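S-adenosylmethionine-dependent methyltransferase (Clostridium acetobutylicum, PDB 1Y8C) probably transfers methyl groups from S-adenosylmethionine to an as yet unidentified substrate. Local coordinates at residues Asp110-Leu121 / His198-Ile208. Sequence-based numbering, arbitrary orientation.
Sequences DSTNYIIDSDDL and HEERAYKEEDI. With SO4 (sulfate ion), chain B.
The 3-10 turn 112-114 packs on the end of strand 198-201, where the CA atoms of Tyr-114 and Glu-200 are 4.7 Å apart. Asn-113 pairs with Arg-201 twice. Arg-201 N donates to Asn-113 O, and Asn-113 ND2 donates to Arg-201 O at 3.0 Å. The second bond is nearly straight (171°) and lies in the amide plane. Asn-113 OD1 takes the backbone N of Asn-143, so both ends of the amide are used and its flip is fixed.

Further on, Arg-201 turns its guanidinium side-on to Ile-116 O. Arg-201 NE donates to Ile-116 O at 2.8 Å, and NH2 donates to the same oxygen, from the same face of the carbonyl. The side chain bends at chi2 (-138°) and again at chi3 to bring the group there. A water links Arg-201 NH2 and Ser-118 OG.

Tyr-203 OH donates to Ile-115 O at 2.6 Å, in the carbonyl plane. Its ring is sandwiched: Leu-121 CD2 sits over one face, 3.6 Å from the centroid, and Arg-201 CD lies over the opposite face.

At the other end, Tyr-114 and His-198 form an offset edge-to-face pair, the tyrosine edge toward the histidine face, with planes at 82°. Glu-200 CG makes a CH-pi contact over one face of the Tyr-114 ring, toward its rim. Glu-200 OE2 lies 2.6 Å from Asp-110 OD2, a distance at which one acid probably holds a proton. Asp-110 OD1 makes salt bridges to Arg-15 and Arg-237, and Glu-200 OE1 accepts from Asn-143 ND2.

The contact joins the methyltransferase domain, just after strand 104-107, to the edge strand of the four-stranded antiparallel sheet. The carbonyls of Asn-113, Ile-115 and Ile-116 are each held by Arg-201 or Tyr-203, consistent with a well-defined path into helix 118-129.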
ATOM      1  N   ASP A 110      -3.503   0.152   0.719  1.00 51.92           N
ATOM      2  CA  ASP A 110      -4.481   0.263  -0.359  1.00 52.03           C
ATOM      3  C   ASP A 110      -4.003   0.937  -1.645  1.00 51.21           C
ATOM      4  O   ASP A 110      -4.808   1.526  -2.371  1.00 51.19           O
ATOM      5  CB  ASP A 110      -5.794   0.930   0.138  1.00 49.68           C
ATOM      6  CG  ASP A 110      -5.561   2.130   1.063  1.00 51.12           C
ATOM      7  OD1 ASP A 110      -5.218   1.924   2.242  1.00 50.92           O
ATOM      8  OD2 ASP A 110      -5.731   3.283   0.620  1.00 52.65           O
ATOM      9  N   SER A 111      -2.712   0.831  -1.957  1.00 50.63           N
ATOM     10  CA  SER A 111      -2.213   1.452  -3.188  1.00 51.61           C
ATOM     11  C   SER A 111      -2.860   0.857  -4.429  1.00 49.21           C
ATOM     12  O   SER A 111      -3.144   1.561  -5.388  1.00 49.78           O
ATOM     13  CB  SER A 111      -0.694   1.328  -3.277  1.00 54.32           C
ATOM     14  OG  SER A 111      -0.084   2.244  -2.378  1.00 59.67           O
ATOM     15  N   THR A 112      -3.100  -0.443  -4.396  1.00 50.10           N
ATOM     16  CA  THR A 112      -3.741  -1.132  -5.498  1.00 50.17           C
ATOM     17  C   THR A 112      -5.082  -0.477  -5.869  1.00 51.72           C
ATOM     18  O   THR A 112      -5.465  -0.476  -7.036  1.00 53.52           O
ATOM     19  CB  THR A 112      -3.965  -2.625  -5.138  1.00 51.03           C
ATOM     20  OG1 THR A 112      -2.690  -3.259  -4.959  1.00 51.27           O
ATOM     21  CG2 THR A 112      -4.752  -3.359  -6.225  1.00 47.61           C
ATOM     22  N   ASN A 113      -5.802   0.091  -4.907  1.00 51.71           N
ATOM     23  CA  ASN A 113      -7.078   0.711  -5.260  1.00 51.94           C
ATOM     24  C   ASN A 113      -6.936   1.963  -6.119  1.00 53.55           C
ATOM     25  O   ASN A 113      -7.899   2.389  -6.733  1.00 53.53           O
ATOM     26  CB  ASN A 113      -7.898   1.074  -4.014  1.00 52.38           C
ATOM     27  CG  ASN A 113      -8.282  -0.131  -3.192  1.00 52.07           C
ATOM     28  OD1 ASN A 113      -7.506  -0.593  -2.359  1.00 54.33           O
ATOM     29  ND2 ASN A 113      -9.480  -0.659  -3.427  1.00 51.94           N
ATOM     30  N   TYR A 114      -5.746   2.558  -6.155  1.00 55.01           N
ATOM     31  CA  TYR A 114      -5.539   3.754  -6.952  1.00 55.73           C
ATOM     32  C   TYR A 114      -5.472   3.432  -8.443  1.00 57.35           C
ATOM     33  O   TYR A 114      -5.473   4.324  -9.280  1.00 59.63           O
ATOM     34  CB  TYR A 114      -4.267   4.489  -6.529  1.00 56.19           C
ATOM     35  CG  TYR A 114      -4.338   5.153  -5.170  1.00 58.53           C
ATOM     36  CD1 TYR A 114      -3.547   4.710  -4.122  1.00 62.16           C
ATOM     37  CD2 TYR A 114      -5.174   6.241  -4.940  1.00 60.14           C
ATOM     38  CE1 TYR A 114      -3.575   5.327  -2.877  1.00 62.61           C
ATOM     39  CE2 TYR A 114      -5.209   6.870  -3.692  1.00 61.11           C
ATOM     40  CZ  TYR A 114      -4.399   6.401  -2.664  1.00 62.61           C
ATOM     41  OH  TYR A 114      -4.402   6.998  -1.421  1.00 65.39           O
ATOM     42  N   ILE A 115      -5.392   2.157  -8.782  1.00 58.64           N
ATOM     43  CA  ILE A 115      -5.376   1.784 -10.181  1.00 59.19           C
ATOM     44  C   ILE A 115      -6.844   1.592 -10.520  1.00 60.18           C
ATOM     45  O   ILE A 115      -7.364   0.478 -10.485  1.00 60.06           O
ATOM     46  CB  ILE A 115      -4.624   0.478 -10.395  1.00 60.47           C
ATOM     47  CG1 ILE A 115      -3.203   0.616  -9.841  1.00 59.58           C
ATOM     48  CG2 ILE A 115      -4.616   0.130 -11.886  1.00 58.98           C
ATOM     49  CD1 ILE A 115      -2.444  -0.696  -9.741  1.00 60.41           C
ATOM     50  N   ILE A 116      -7.515   2.692 -10.838  1.00 61.90           N
ATOM     51  CA  ILE A 116      -8.945   2.654 -11.130  1.00 63.27           C
ATOM     52  C   ILE A 116      -9.378   2.040 -12.446  1.00 63.78           C
ATOM     53  O   ILE A 116     -10.562   1.825 -12.664  1.00 63.69           O
ATOM     54  CB  ILE A 116      -9.553   4.063 -11.005  1.00 63.52           C
ATOM     55  CG1 ILE A 116      -8.959   5.002 -12.052  1.00 62.16           C
ATOM     56  CG2 ILE A 116      -9.277   4.603  -9.606  1.00 62.18           C
ATOM     57  CD1 ILE A 116      -9.561   6.404 -11.999  1.00 62.39           C
ATOM     58  N   ASP A 117      -8.422   1.748 -13.313  1.00 64.90           N
ATOM     59  CA  ASP A 117      -8.732   1.150 -14.599  1.00 66.30           C
ATOM     60  C   ASP A 117      -8.425  -0.349 -14.565  1.00 66.16           C
ATOM     61  O   ASP A 117      -7.284  -0.747 -14.336  1.00 66.36           O
ATOM     62  CB  ASP A 117      -7.893   1.818 -15.680  1.00 69.58           C
ATOM     63  CG  ASP A 117      -8.438   1.575 -17.058  1.00 72.95           C
ATOM     64  OD1 ASP A 117      -8.703   0.398 -17.381  1.00 74.12           O
ATOM     65  OD2 ASP A 117      -8.602   2.557 -17.816  1.00 75.63           O
ATOM     66  N   SER A 118      -9.429  -1.185 -14.800  1.00 65.12           N
ATOM     67  CA  SER A 118      -9.214  -2.630 -14.771  1.00 65.25           C
ATOM     68  C   SER A 118      -8.036  -3.091 -15.630  1.00 65.03           C
ATOM     69  O   SER A 118      -7.328  -4.029 -15.269  1.00 63.53           O
ATOM     70  CB  SER A 118     -10.470  -3.359 -15.230  1.00 65.45           C
ATOM     71  OG  SER A 118     -10.816  -2.961 -16.544  1.00 67.13           O
ATOM     72  N   ASP A 119      -7.829  -2.442 -16.771  1.00 65.34           N
ATOM     73  CA  ASP A 119      -6.734  -2.831 -17.644  1.00 65.47           C
ATOM     74  C   ASP A 119      -5.377  -2.551 -17.043  1.00 64.70           C
ATOM     75  O   ASP A 119      -4.475  -3.388 -17.121  1.00 63.90           O
ATOM     76  CB  ASP A 119      -6.868  -2.152 -18.997  1.00 67.43           C
ATOM     77  CG  ASP A 119      -7.821  -2.892 -19.899  1.00 72.36           C
ATOM     78  OD1 ASP A 119      -7.674  -4.135 -19.982  1.00 73.35           O
ATOM     79  OD2 ASP A 119      -8.710  -2.260 -20.518  1.00 74.46           O
ATOM     80  N   ASP A 120      -5.229  -1.377 -16.443  1.00 64.08           N
ATOM     81  CA  ASP A 120      -3.973  -1.021 -15.816  1.00 64.14           C
ATOM     82  C   ASP A 120      -3.709  -1.929 -14.619  1.00 63.05           C
ATOM     83  O   ASP A 120      -2.562  -2.128 -14.227  1.00 63.27           O
ATOM     84  CB  ASP A 120      -3.992   0.432 -15.354  1.00 65.31           C
ATOM     85  CG  ASP A 120      -3.813   1.403 -16.489  1.00 68.89           C
ATOM     86  OD1 ASP A 120      -2.959   1.136 -17.359  1.00 72.01           O
ATOM     87  OD2 ASP A 120      -4.511   2.442 -16.511  1.00 72.10           O
ATOM     88  N   LEU A 121      -4.775  -2.467 -14.034  1.00 61.30           N
ATOM     89  CA  LEU A 121      -4.636  -3.349 -12.887  1.00 60.41           C
ATOM     90  C   LEU A 121      -4.118  -4.698 -13.366  1.00 60.47           C
ATOM     91  O   LEU A 121      -3.348  -5.366 -12.669  1.00 61.03           O
ATOM     92  CB  LEU A 121      -5.982  -3.519 -12.175  1.00 59.70           C
ATOM     93  CG  LEU A 121      -5.968  -4.286 -10.848  1.00 58.01           C
ATOM     94  CD1 LEU A 121      -5.120  -3.558  -9.815  1.00 58.22           C
ATOM     95  CD2 LEU A 121      -7.379  -4.432 -10.369  1.00 59.27           C
ATOM     96  N   HIS A 198      -7.648  12.052  -3.687  1.00 68.72           N
ATOM     97  CA  HIS A 198      -7.341  10.742  -4.240  1.00 68.90           C
ATOM     98  C   HIS A 198      -8.607  10.060  -4.755  1.00 67.27           C
ATOM     99  O   HIS A 198      -9.720  10.404  -4.360  1.00 65.52           O
ATOM    100  CB  HIS A 198      -6.667   9.871  -3.172  1.00 70.11           C
ATOM    101  CG  HIS A 198      -5.452  10.498  -2.560  1.00 74.48           C
ATOM    102  ND1 HIS A 198      -5.205  10.473  -1.203  1.00 76.70           N
ATOM    103  CD2 HIS A 198      -4.418  11.171  -3.118  1.00 76.19           C
ATOM    104  CE1 HIS A 198      -4.074  11.106  -0.952  1.00 77.64           C
ATOM    105  NE2 HIS A 198      -3.575  11.539  -2.096  1.00 78.27           N
ATOM    106  N   GLU A 199      -8.418   9.084  -5.633  1.00 65.46           N
ATOM    107  CA  GLU A 199      -9.521   8.345  -6.213  1.00 63.24           C
ATOM    108  C   GLU A 199      -9.194   6.863  -6.107  1.00 61.93           C
ATOM    109  O   GLU A 199      -8.127   6.433  -6.541  1.00 62.36           O
ATOM    110  CB  GLU A 199      -9.658   8.757  -7.664  1.00 64.60           C
ATOM    111  CG  GLU A 199     -11.015   8.569  -8.273  1.00 67.87           C
ATOM    112  CD  GLU A 199     -11.170   9.436  -9.513  1.00 69.81           C
ATOM    113  OE1 GLU A 199     -10.355   9.275 -10.453  1.00 69.60           O
ATOM    114  OE2 GLU A 199     -12.099  10.276  -9.546  1.00 69.94           O
ATOM    115  N   GLU A 200     -10.098   6.091  -5.508  1.00 59.93           N
ATOM    116  CA  GLU A 200      -9.895   4.646  -5.353  1.00 60.64           C
ATOM    117  C   GLU A 200     -11.086   3.873  -5.937  1.00 59.81           C
ATOM    118  O   GLU A 200     -12.236   4.295  -5.807  1.00 60.62           O
ATOM    119  CB  GLU A 200      -9.713   4.272  -3.864  1.00 59.43           C
ATOM    120  CG  GLU A 200      -8.285   4.470  -3.320  1.00 61.60           C
ATOM    121  CD  GLU A 200      -8.064   3.882  -1.911  1.00 63.77           C
ATOM    122  OE1 GLU A 200      -8.711   2.864  -1.559  1.00 62.72           O
ATOM    123  OE2 GLU A 200      -7.211   4.425  -1.167  1.00 62.54           O
ATOM    124  N   ARG A 201     -10.815   2.755  -6.601  1.00 59.27           N
ATOM    125  CA  ARG A 201     -11.900   1.971  -7.160  1.00 56.62           C
ATOM    126  C   ARG A 201     -12.262   0.859  -6.204  1.00 55.75           C
ATOM    127  O   ARG A 201     -11.392   0.263  -5.564  1.00 54.14           O
ATOM    128  CB  ARG A 201     -11.536   1.356  -8.512  1.00 59.18           C
ATOM    129  CG  ARG A 201     -12.781   1.139  -9.355  1.00 63.69           C
ATOM    130  CD  ARG A 201     -12.810  -0.174 -10.100  1.00 65.49           C
ATOM    131  NE  ARG A 201     -12.373  -0.029 -11.487  1.00 69.18           N
ATOM    132  CZ  ARG A 201     -12.850  -0.757 -12.498  1.00 71.07           C
ATOM    133  NH1 ARG A 201     -13.783  -1.676 -12.273  1.00 70.32           N
ATOM    134  NH2 ARG A 201     -12.393  -0.578 -13.735  1.00 71.90           N
ATOM    135  N   ALA A 202     -13.552   0.573  -6.106  1.00 54.19           N
ATOM    136  CA  ALA A 202     -14.001  -0.477  -5.219  1.00 53.22           C
ATOM    137  C   ALA A 202     -14.080  -1.784  -5.990  1.00 53.98           C
ATOM    138  O   ALA A 202     -15.059  -2.052  -6.681  1.00 53.84           O
ATOM    139  CB  ALA A 202     -15.352  -0.116  -4.632  1.00 53.32           C
ATOM    140  N   TYR A 203     -13.034  -2.594  -5.862  1.00 55.67           N
ATOM    141  CA  TYR A 203     -12.961  -3.883  -6.538  1.00 57.13           C
ATOM    142  C   TYR A 203     -13.551  -5.006  -5.691  1.00 58.89           C
ATOM    143  O   TYR A 203     -13.330  -5.065  -4.480  1.00 60.20           O
ATOM    144  CB  TYR A 203     -11.506  -4.228  -6.864  1.00 54.27           C
ATOM    145  CG  TYR A 203     -10.900  -3.432  -7.992  1.00 55.92           C
ATOM    146  CD1 TYR A 203      -9.821  -2.572  -7.767  1.00 54.95           C
ATOM    147  CD2 TYR A 203     -11.378  -3.565  -9.297  1.00 53.95           C
ATOM    148  CE1 TYR A 203      -9.237  -1.870  -8.816  1.00 54.42           C
ATOM    149  CE2 TYR A 203     -10.796  -2.872 -10.352  1.00 53.22           C
ATOM    150  CZ  TYR A 203      -9.729  -2.027 -10.107  1.00 55.84           C
ATOM    151  OH  TYR A 203      -9.154  -1.339 -11.152  1.00 56.91           O
ATOM    152  N   LYS A 204     -14.293  -5.900  -6.334  1.00 60.56           N
ATOM    153  CA  LYS A 204     -14.884  -7.034  -5.631  1.00 63.11           C
ATOM    154  C   LYS A 204     -13.876  -8.170  -5.619  1.00 62.58           C
ATOM    155  O   LYS A 204     -13.144  -8.360  -6.586  1.00 62.94           O
ATOM    156  CB  LYS A 204     -16.174  -7.478  -6.321  1.00 64.50           C
ATOM    157  CG  LYS A 204     -17.281  -6.445  -6.244  1.00 69.20           C
ATOM    158  CD  LYS A 204     -18.597  -6.999  -6.752  1.00 73.18           C
ATOM    159  CE  LYS A 204     -19.741  -6.032  -6.496  1.00 74.61           C
ATOM    160  NZ  LYS A 204     -21.038  -6.606  -6.961  1.00 77.23           N
ATOM    161  N   GLU A 205     -13.834  -8.922  -4.525  1.00 62.98           N
ATOM    162  CA  GLU A 205     -12.900 -10.033  -4.406  1.00 64.57           C
ATOM    163  C   GLU A 205     -12.966 -10.964  -5.608  1.00 66.24           C
ATOM    164  O   GLU A 205     -11.966 -11.558  -6.015  1.00 65.19           O
ATOM    165  CB  GLU A 205     -13.194 -10.814  -3.141  1.00 63.25           C
ATOM    166  CG  GLU A 205     -13.055  -9.979  -1.919  1.00 65.31           C
ATOM    167  CD  GLU A 205     -13.560 -10.683  -0.688  1.00 68.71           C
ATOM    168  OE1 GLU A 205     -12.888 -11.637  -0.229  1.00 69.50           O
ATOM    169  OE2 GLU A 205     -14.638 -10.284  -0.190  1.00 67.50           O
ATOM    170  N   GLU A 206     -14.160 -11.084  -6.167  1.00 69.00           N
ATOM    171  CA  GLU A 206     -14.383 -11.924  -7.329  1.00 71.84           C
ATOM    172  C   GLU A 206     -13.590 -11.362  -8.506  1.00 71.25           C
ATOM    173  O   GLU A 206     -12.960 -12.108  -9.254  1.00 72.52           O
ATOM    174  CB  GLU A 206     -15.872 -11.942  -7.652  1.00 75.39           C
ATOM    175  CG  GLU A 206     -16.282 -12.940  -8.702  1.00 80.46           C
ATOM    176  CD  GLU A 206     -17.744 -12.787  -9.098  1.00 85.48           C
ATOM    177  OE1 GLU A 206     -18.233 -13.626  -9.892  1.00 88.58           O
ATOM    178  OE2 GLU A 206     -18.404 -11.826  -8.623  1.00 86.07           O
ATOM    179  N   ASP A 207     -13.620 -10.042  -8.657  1.00 69.91           N
ATOM    180  CA  ASP A 207     -12.899  -9.361  -9.733  1.00 69.08           C
ATOM    181  C   ASP A 207     -11.392  -9.435  -9.534  1.00 67.56           C
ATOM    182  O   ASP A 207     -10.637  -9.593 -10.489  1.00 65.94           O
ATOM    183  CB  ASP A 207     -13.302  -7.892  -9.792  1.00 70.16           C
ATOM    184  CG  ASP A 207     -14.758  -7.699 -10.146  1.00 71.69           C
ATOM    185  OD1 ASP A 207     -15.302  -6.620  -9.797  1.00 73.54           O
ATOM    186  OD2 ASP A 207     -15.348  -8.615 -10.772  1.00 67.32           O
ATOM    187  N   ILE A 208     -10.957  -9.288  -8.291  1.00 66.11           N
ATOM    188  CA  ILE A 208      -9.541  -9.340  -8.000  1.00 65.99           C
ATOM    189  C   ILE A 208      -9.017 -10.736  -8.296  1.00 67.81           C
ATOM    190  O   ILE A 208      -7.985 -10.904  -8.945  1.00 66.64           O
ATOM    191  CB  ILE A 208      -9.265  -9.002  -6.527  1.00 64.04           C
ATOM    192  CG1 ILE A 208      -9.569  -7.525  -6.268  1.00 62.38           C
ATOM    193  CG2 ILE A 208      -7.818  -9.342  -6.182  1.00 62.29           C
ATOM    194  CD1 ILE A 208      -8.626  -6.559  -6.967  1.00 58.78           C
TER
HETATM  195  S   SO4 B 301     -17.635 -10.218  -3.682  1.00115.86           S
HETATM  196  O1  SO4 B 301     -17.240 -10.789  -2.376  1.00114.31           O
HETATM  197  O2  SO4 B 301     -16.842 -10.852  -4.755  1.00114.54           O
HETATM  198  O3  SO4 B 301     -19.075 -10.477  -3.919  1.00115.39           O
HETATM  199  O4  SO4 B 301     -17.395  -8.760  -3.679  1.00113.97           O
HETATM  200  O   HOH W   1     -13.926  -2.684 -15.740  1.00 53.93           O